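Local coordinates for putative isochorismatase (Burkholderia xenovorans, PDB 3OQP), which probably acts as a hydrolase of the isochorismatase family, within the branch related to nicotinamidases, at residues P28-Q31 and S32-A35; V176-T179 and D180-I183; R194-I197 and Y198-N201. All coordinates share one frame; numbering follows the deposited sequence.

In the fold
All three interactions are helix starts, each capped by a different side chain: Asp29 in interaction 1, Ser178 in interaction 2 and Asn196 in interaction 3. Interaction 1 opens helix 30-47, which crosses between the parallel strands 7-12 and 51-56. Interaction 2 carries strand 175-177, the outermost on its side within this chain, into helix 179-188. All three are partly buried; the centres of the first two lie about 15 Å apart, and Asp180 reaches Arg39 of helix 30-47. Interaction 3 lies farther out, about 21 Å from the chain centre, where helix 197-208 meets the second subunit. A carboxylate caps the first helix, a hydroxyl answered by a glutamate the second, and a neutral amide the third.

Interaction 1 of 3, residues P28-Q31 and S32-A35; sequences PDVQ and SSLA
The carboxylate of Asp29 meets Ser32 at its edge: OD2 takes the backbone N-H of Ser32 on its anti lone pair, 3.2 Å from Ser32 N. A second flat group, the amide of Gln31, has one face turned to Leu34, whose CD1 sits above it, shifted toward the edge carrying OE1 and NE2, with NE2 4.0 Å from CD1. A bend at chi2 (-60°) folds the Gln31 chain so that its amide can lie there.

The carbonyl of Asp29 does still more work. Its O accepts from Ser33 N at 3.1 Å, nearly in line with C=O, and, in the conformer given for Ser32, from the hydroxyl OG at 2.8 Å. That hydroxyl comes from the side, bending back over its own backbone (chi1 76°) to reach the carbonyl of the N-cap residue. Ser33 OG bonds to Tyr117 OH, and a water joins it to Pro28 O. On the inner side, Val30 CG2 packs 4.2 Å from Leu34 CD1, and both side chains also touch Tyr117.

With Leu34 N bonded to Val30 O at 2.9 Å the regular helical pattern is under way. The whole is an aspartate N-cap, starting the crossover helix of a beta-alpha-beta unit in the isochorismatase fold.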
ATOM      1  N   PRO A  28      15.667   1.949  -7.306  1.00  8.97           N
ATOM      2  CA  PRO A  28      16.956   2.466  -7.737  1.00 10.12           C
ATOM      3  C   PRO A  28      17.956   1.323  -7.912  1.00 10.45           C
ATOM      4  O   PRO A  28      17.762   0.168  -7.506  1.00 10.88           O
ATOM      5  CB  PRO A  28      17.366   3.400  -6.580  1.00 11.77           C
ATOM      6  CG  PRO A  28      16.050   3.827  -5.988  1.00 10.42           C
ATOM      7  CD  PRO A  28      15.214   2.575  -6.054  1.00  9.59           C
ATOM      8  N   ASP A  29      19.093   1.654  -8.504  1.00 10.52           N
ATOM      9  CA  ASP A  29      20.188   0.691  -8.612  1.00 10.58           C
ATOM     10  C   ASP A  29      20.482   0.056  -7.251  1.00 10.55           C
ATOM     11  O   ASP A  29      20.656   0.749  -6.258  1.00 10.67           O
ATOM     12  CB  ASP A  29      21.423   1.415  -9.123  1.00 11.54           C
ATOM     13  CG  ASP A  29      22.598   0.490  -9.301  1.00 14.00           C
ATOM     14  OD1 ASP A  29      22.734  -0.152 -10.366  1.00 18.23           O
ATOM     15  OD2 ASP A  29      23.403   0.419  -8.366  1.00 17.29           O
ATOM     16  N   VAL A  30      20.646  -1.251  -7.224  1.00 10.39           N
ATOM     17  CA  VAL A  30      20.737  -1.907  -5.968  1.00  9.92           C
ATOM     18  C   VAL A  30      22.033  -1.634  -5.237  1.00 10.19           C
ATOM     19  O   VAL A  30      22.083  -1.631  -4.009  1.00 10.08           O
ATOM     20  CB  VAL A  30      20.464  -3.423  -6.095  1.00 10.67           C
ATOM     21  CG1 VAL A  30      21.637  -4.132  -6.779  1.00 14.56           C
ATOM     22  CG2 VAL A  30      20.119  -4.015  -4.701  1.00 12.74           C
ATOM     23  N   GLN A  31      23.126  -1.445  -5.959  1.00 11.03           N
ATOM     24  CA  GLN A  31      24.351  -1.094  -5.274  1.00 11.47           C
ATOM     25  C   GLN A  31      24.270   0.254  -4.617  1.00 11.08           C
ATOM     26  O   GLN A  31      24.805   0.467  -3.533  1.00 11.90           O
ATOM     27  CB  GLN A  31      25.553  -1.215  -6.186  1.00 11.67           C
ATOM     28  CG  GLN A  31      25.835  -2.639  -6.679  1.00 16.08           C
ATOM     29  CD  GLN A  31      26.102  -3.620  -5.535  1.00 17.26           C
ATOM     30  OE1 GLN A  31      26.751  -3.289  -4.556  1.00 20.18           O
ATOM     31  NE2 GLN A  31      25.542  -4.827  -5.647  1.00 21.09           N
ATOM     32  N   SER A  32      23.545   1.169  -5.233  0.50 11.23           N
ATOM     33  CA  SER A  32      23.378   2.518  -4.652  0.50 10.96           C
ATOM     34  C   SER A  32      22.485   2.495  -3.406  0.50 10.82           C
ATOM     35  O   SER A  32      22.653   3.270  -2.462  0.50 10.50           O
ATOM     36  CB  SER A  32      22.803   3.541  -5.656  0.50 11.12           C
ATOM     37  OG  SER A  32      21.380   3.410  -5.897  0.50 14.00           O
ATOM     38  N   SER A  33      21.443   1.694  -3.450  1.00  9.39           N
ATOM     39  CA  SER A  33      20.597   1.572  -2.239  1.00 10.09           C
ATOM     40  C   SER A  33      21.261   0.796  -1.120  1.00 10.07           C
ATOM     41  O   SER A  33      21.119   1.182   0.036  1.00 10.28           O
ATOM     42  CB  SER A  33      19.197   1.061  -2.563  1.00 10.67           C
ATOM     43  OG  SER A  33      19.229  -0.229  -3.153  1.00 10.79           O
ATOM     44  N   LEU A  34      22.014  -0.252  -1.454  1.00  9.97           N
ATOM     45  CA  LEU A  34      22.755  -0.958  -0.400  1.00 10.76           C
ATOM     46  C   LEU A  34      23.703  -0.009   0.309  1.00 10.78           C
ATOM     47  O   LEU A  34      23.787  -0.039   1.550  1.00 10.24           O
ATOM     48  CB  LEU A  34      23.541  -2.150  -0.962  1.00 11.05           C
ATOM     49  CG  LEU A  34      22.718  -3.359  -1.333  1.00 11.86           C
ATOM     50  CD1 LEU A  34      23.536  -4.308  -2.198  1.00 14.69           C
ATOM     51  CD2 LEU A  34      22.197  -4.113  -0.093  1.00 12.92           C
ATOM     52  N   ALA A  35      24.398   0.835  -0.455  1.00 10.81           N
ATOM     53  CA  ALA A  35      25.325   1.782   0.146  1.00 11.04           C
ATOM     54  C   ALA A  35      24.606   2.778   1.063  1.00 10.70           C
ATOM     55  O   ALA A  35      25.120   3.136   2.117  1.00 11.27           O
ATOM     56  CB  ALA A  35      26.132   2.500  -0.932  1.00 12.61           C
TER
HETATM   57  O   HOH W   1      17.287  -0.142  -4.803  1.00 10.34           O

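Interaction 2 of 3, residues V176-T179 and D180-I183; sequences VAST and DEWI
Ser178 OG is held from two directions: Glu181 N donates to it at 3.0 Å, and a water lies 2.7 Å from OG. The same water donates to OD2 of Asp180, linking the N-cap side chain to one in the first turn. Ser178 OG is folded back between its own backbone N and carbonyl carbon (chi1 68°), which turns it toward the amides at the helix start.

Glu181 returns the favour. In the conformer given, its chain is extended beyond CG and runs back along the serine, and OE1 accepts from Ser178 N at 2.9 Å in an almost straight bond (171°). The donor comes to the anti side of OE1, somewhat out of the carboxylate plane. These reciprocal bonds make a capping box. In this one of the two Glu181 conformers, OE1 also comes to 3.5 Å from the methyl CB of Ala177, the last residue of the strand.

One turn on, Ile183 N bonds to Thr179 O at 2.9 Å, and the CD1 end of Ile183 passes obliquely over CG2 of Thr179, 3.9 Å away. Thr179 OG1 bonds to Asp142, while its methyl CG2 makes this apolar touch. Asp180 OD1 forms a salt bridge with Arg39 of helix 30-47.

Two acidic side chains therefore sit in the first turn, where their negative charge would be expected to suit the positive end of the helix dipole, with Arg39 balancing Asp180.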
ATOM      1  N   VAL A 176       8.919  11.375   2.726  1.00  9.10           N
ATOM      2  CA  VAL A 176       9.830  10.750   1.754  1.00  9.34           C
ATOM      3  C   VAL A 176      11.050  11.625   1.591  1.00 10.06           C
ATOM      4  O   VAL A 176      10.912  12.835   1.334  1.00 10.94           O
ATOM      5  CB  VAL A 176       9.133  10.502   0.433  1.00 10.47           C
ATOM      6  CG1 VAL A 176      10.109   9.918  -0.645  1.00 10.42           C
ATOM      7  CG2 VAL A 176       7.881   9.609   0.593  1.00 10.15           C
ATOM      8  N   ALA A 177      12.249  11.099   1.780  1.00  8.70           N
ATOM      9  CA  ALA A 177      13.465  11.907   1.761  1.00 10.64           C
ATOM     10  C   ALA A 177      14.636  11.108   1.362  1.00  9.35           C
ATOM     11  O   ALA A 177      14.603   9.865   1.396  1.00  9.05           O
ATOM     12  CB  ALA A 177      13.709  12.572   3.135  1.00 12.39           C
ATOM     13  N   SER A 178      15.739  11.746   1.033  1.00  9.82           N
ATOM     14  CA  SER A 178      16.977  11.059   0.786  1.00  9.22           C
ATOM     15  C   SER A 178      17.634  10.672   2.113  1.00  9.85           C
ATOM     16  O   SER A 178      17.357  11.251   3.155  1.00  9.84           O
ATOM     17  CB  SER A 178      17.929  11.917  -0.020  1.00 10.28           C
ATOM     18  OG  SER A 178      18.366  13.033   0.755  1.00 11.04           O
ATOM     19  N   THR A 179      18.567   9.751   2.008  1.00  9.81           N
ATOM     20  CA  THR A 179      19.380   9.375   3.158  1.00 10.82           C
ATOM     21  C   THR A 179      20.174  10.560   3.688  1.00 10.01           C
ATOM     22  O   THR A 179      20.247  10.773   4.888  1.00  9.23           O
ATOM     23  CB  THR A 179      20.274   8.175   2.785  1.00 10.41           C
ATOM     24  OG1 THR A 179      19.456   7.030   2.486  1.00 11.20           O
ATOM     25  CG2 THR A 179      21.201   7.783   3.956  1.00 11.90           C
ATOM     26  N   ASP A 180      20.691  11.408   2.779  1.00 10.28           N
ATOM     27  CA  ASP A 180      21.438  12.584   3.215  1.00 11.05           C
ATOM     28  C   ASP A 180      20.535  13.517   4.064  1.00  9.53           C
ATOM     29  O   ASP A 180      20.950  14.008   5.138  1.00 10.91           O
ATOM     30  CB  ASP A 180      21.947  13.436   2.041  1.00 11.34           C
ATOM     31  CG  ASP A 180      22.735  12.677   0.994  1.00 13.30           C
ATOM     32  OD1 ASP A 180      23.605  11.854   1.373  1.00 14.56           O
ATOM     33  OD2 ASP A 180      22.502  13.001  -0.226  1.00 13.45           O
ATOM     34  N   GLU A 181      19.314  13.706   3.568  0.50  9.90           N
ATOM     35  CA  GLU A 181      18.289  14.522   4.203  0.50 10.01           C
ATOM     36  C   GLU A 181      17.901  14.008   5.595  0.50  9.49           C
ATOM     37  O   GLU A 181      17.774  14.772   6.537  0.50  9.55           O
ATOM     38  CB  GLU A 181      17.065  14.605   3.280  0.50 10.76           C
ATOM     39  CG  GLU A 181      17.316  15.469   2.075  0.50 12.89           C
ATOM     40  CD  GLU A 181      16.219  15.531   1.013  0.50 15.97           C
ATOM     41  OE1 GLU A 181      15.365  14.634   0.782  0.50 12.79           O
ATOM     42  OE2 GLU A 181      16.269  16.582   0.331  0.50 18.97           O
ATOM     43  N   TRP A 182      17.778  12.700   5.714  1.00  8.69           N
ATOM     44  CA  TRP A 182      17.451  12.026   6.983  1.00  9.30           C
ATOM     45  C   TRP A 182      18.569  12.191   7.988  1.00  9.43           C
ATOM     46  O   TRP A 182      18.323  12.562   9.155  1.00  9.99           O
ATOM     47  CB  TRP A 182      17.146  10.548   6.763  1.00  8.87           C
ATOM     48  CG  TRP A 182      16.727   9.899   8.004  1.00 10.55           C
ATOM     49  CD1 TRP A 182      15.523  10.046   8.597  1.00 10.20           C
ATOM     50  CD2 TRP A 182      17.506   8.993   8.803  1.00 10.21           C
ATOM     51  NE1 TRP A 182      15.493   9.258   9.740  1.00 10.85           N
ATOM     52  CE2 TRP A 182      16.698   8.606   9.885  1.00  9.27           C
ATOM     53  CE3 TRP A 182      18.810   8.467   8.714  1.00 10.21           C
ATOM     54  CZ2 TRP A 182      17.139   7.687  10.843  1.00  9.85           C
ATOM     55  CZ3 TRP A 182      19.235   7.571   9.672  1.00 10.42           C
ATOM     56  CH2 TRP A 182      18.424   7.232  10.739  1.00 11.50           C
ATOM     57  N   ILE A 183      19.792  11.907   7.567  1.00  9.64           N
ATOM     58  CA  ILE A 183      20.945  12.047   8.450  1.00  9.63           C
ATOM     59  C   ILE A 183      21.032  13.461   9.035  1.00 10.23           C
ATOM     60  O   ILE A 183      21.264  13.638  10.246  1.00 11.31           O
ATOM     61  CB  ILE A 183      22.221  11.613   7.781  1.00 10.33           C
ATOM     62  CG1 ILE A 183      22.202  10.120   7.516  1.00 10.68           C
ATOM     63  CG2 ILE A 183      23.422  11.986   8.631  1.00 10.54           C
ATOM     64  CD1 ILE A 183      23.337   9.641   6.603  1.00 12.18           C
TER
HETATM   65  O   HOH W   2      20.221  14.209  -0.837  1.00 20.37           O

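Interaction 3 of 3, residues R194-I197 and Y198-N201; sequences RGNI and YASN
Asn196 is the N-cap of helix 197-208, its OD1 accepting from Ala199 N at 2.9 Å in a nearly straight bond (173°), but the donor stands well above the amide plane instead of on a lone pair. Chi1 of 68° brings the amide over the helix end, and chi2 of 86° turns a slanted face of it to Ala199 N. Ala199 CB lies to that same side, 3.6 Å from ND2. This is the looser, exposed flank of the contact.

On the other flank Ser200 and Asn201 are buried. Asn201 N bonds to Ile197 O at 2.9 Å, and the side chains nearby serve the dimer: Ser200 OG also bonds to Asn151 of the second subunit, and Asn201 ND2 to the carbonyl of Pro148 of that subunit. Ile197 packs on Arg172 of helix 158-173 and on Tyr149 of the second subunit.

Asn196 takes part on both flanks, its backbone O facing the buried one. It is gripped twice by one residue, Ser200, whose N at 3.0 Å and OG at 2.9 Å approach Asn196 O from opposite faces of the carbonyl plane.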
ATOM      1  N   ARG A 194       6.152  16.272   5.296  1.00 15.24           N
ATOM      2  CA  ARG A 194       5.098  15.416   4.756  1.00 15.11           C
ATOM      3  C   ARG A 194       4.211  16.213   3.823  1.00 14.65           C
ATOM      4  O   ARG A 194       3.866  17.381   4.120  1.00 16.32           O
ATOM      5  CB  ARG A 194       4.257  14.813   5.884  1.00 16.39           C
ATOM      6  CG  ARG A 194       5.061  13.831   6.650  1.00 18.86           C
ATOM      7  CD  ARG A 194       4.424  13.243   7.926  1.00 20.89           C
ATOM      8  NE  ARG A 194       5.341  12.214   8.468  1.00 18.52           N
ATOM      9  CZ  ARG A 194       6.460  12.510   9.115  1.00 16.84           C
ATOM     10  NH1 ARG A 194       6.850  13.769   9.341  1.00 16.56           N
ATOM     11  NH2 ARG A 194       7.275  11.568   9.479  1.00 17.12           N
ATOM     12  N   GLY A 195       3.804  15.609   2.710  1.00 13.01           N
ATOM     13  CA  GLY A 195       2.861  16.208   1.812  1.00 12.60           C
ATOM     14  C   GLY A 195       1.428  15.901   2.206  1.00 12.12           C
ATOM     15  O   GLY A 195       1.136  15.313   3.268  1.00 13.41           O
ATOM     16  N   ASN A 196       0.509  16.220   1.322  1.00 12.54           N
ATOM     17  CA  ASN A 196      -0.897  15.958   1.564  1.00 11.83           C
ATOM     18  C   ASN A 196      -1.612  15.794   0.243  1.00 10.43           C
ATOM     19  O   ASN A 196      -1.110  16.141  -0.818  1.00 12.10           O
ATOM     20  CB  ASN A 196      -1.551  17.003   2.471  1.00 12.98           C
ATOM     21  CG  ASN A 196      -1.640  18.356   1.815  1.00 12.64           C
ATOM     22  OD1 ASN A 196      -2.595  18.620   1.085  1.00 13.78           O
ATOM     23  ND2 ASN A 196      -0.643  19.203   2.061  1.00 13.18           N
ATOM     24  N   ILE A 197      -2.764  15.150   0.272  1.00 10.53           N
ATOM     25  CA  ILE A 197      -3.439  14.726  -0.953  1.00 10.37           C
ATOM     26  C   ILE A 197      -3.938  15.872  -1.771  1.00 10.81           C
ATOM     27  O   ILE A 197      -3.775  15.879  -2.988  1.00 11.49           O
ATOM     28  CB  ILE A 197      -4.609  13.768  -0.562  1.00 10.53           C
ATOM     29  CG1 ILE A 197      -4.022  12.421  -0.130  1.00 11.02           C
ATOM     30  CG2 ILE A 197      -5.574  13.498  -1.716  1.00 11.76           C
ATOM     31  CD1 ILE A 197      -5.027  11.389   0.468  1.00 13.29           C
ATOM     32  N   TYR A 198      -4.527  16.862  -1.088  1.00 10.92           N
ATOM     33  CA  TYR A 198      -5.032  18.032  -1.813  0.50 11.28           C
ATOM     34  C   TYR A 198      -3.880  18.784  -2.500  1.00 11.77           C
ATOM     35  O   TYR A 198      -3.983  19.021  -3.702  1.00 12.72           O
ATOM     36  CB  TYR A 198      -5.920  18.896  -0.919  0.50 10.58           C
ATOM     37  CG  TYR A 198      -6.633  20.078  -1.592  0.50 10.67           C
ATOM     38  CD1 TYR A 198      -7.686  19.871  -2.456  0.50 11.04           C
ATOM     39  CD2 TYR A 198      -6.229  21.426  -1.380  0.50 11.46           C
ATOM     40  CE1 TYR A 198      -8.346  20.953  -3.075  0.50 11.54           C
ATOM     41  CE2 TYR A 198      -6.893  22.495  -1.977  0.50 14.30           C
ATOM     42  CZ  TYR A 198      -7.927  22.232  -2.831  0.50 15.38           C
ATOM     43  OH  TYR A 198      -8.603  23.223  -3.426  0.50 19.19           O
ATOM     44  N   ALA A 199      -2.787  19.104  -1.796  1.00 11.38           N
ATOM     45  CA  ALA A 199      -1.652  19.799  -2.431  1.00 13.03           C
ATOM     46  C   ALA A 199      -1.111  18.972  -3.561  1.00 13.13           C
ATOM     47  O   ALA A 199      -0.745  19.447  -4.594  1.00 14.17           O
ATOM     48  CB  ALA A 199      -0.557  20.041  -1.400  1.00 13.98           C
ATOM     49  N   SER A 200      -1.014  17.654  -3.364  1.00 12.36           N
ATOM     50  CA  SER A 200      -0.417  16.814  -4.373  1.00 11.33           C
ATOM     51  C   SER A 200      -1.251  16.768  -5.622  1.00 10.77           C
ATOM     52  O   SER A 200      -0.725  16.788  -6.756  1.00 12.23           O
ATOM     53  CB  SER A 200      -0.235  15.376  -3.864  1.00 10.98           C
ATOM     54  OG  SER A 200       0.755  15.281  -2.843  1.00 12.83           O
ATOM     55  N   ASN A 201      -2.554  16.663  -5.461  1.00 10.96           N
ATOM     56  CA  ASN A 201      -3.403  16.622  -6.625  1.00 11.36           C
ATOM     57  C   ASN A 201      -3.526  17.989  -7.288  1.00 12.12           C
ATOM     58  O   ASN A 201      -3.486  18.073  -8.510  1.00 13.39           O
ATOM     59  CB  ASN A 201      -4.779  16.071  -6.253  1.00 11.40           C
ATOM     60  CG  ASN A 201      -5.759  16.066  -7.405  1.00 12.84           C
ATOM     61  OD1 ASN A 201      -6.783  16.754  -7.339  1.00 13.81           O
ATOM     62  ND2 ASN A 201      -5.462  15.321  -8.469  1.00 11.46           N
TER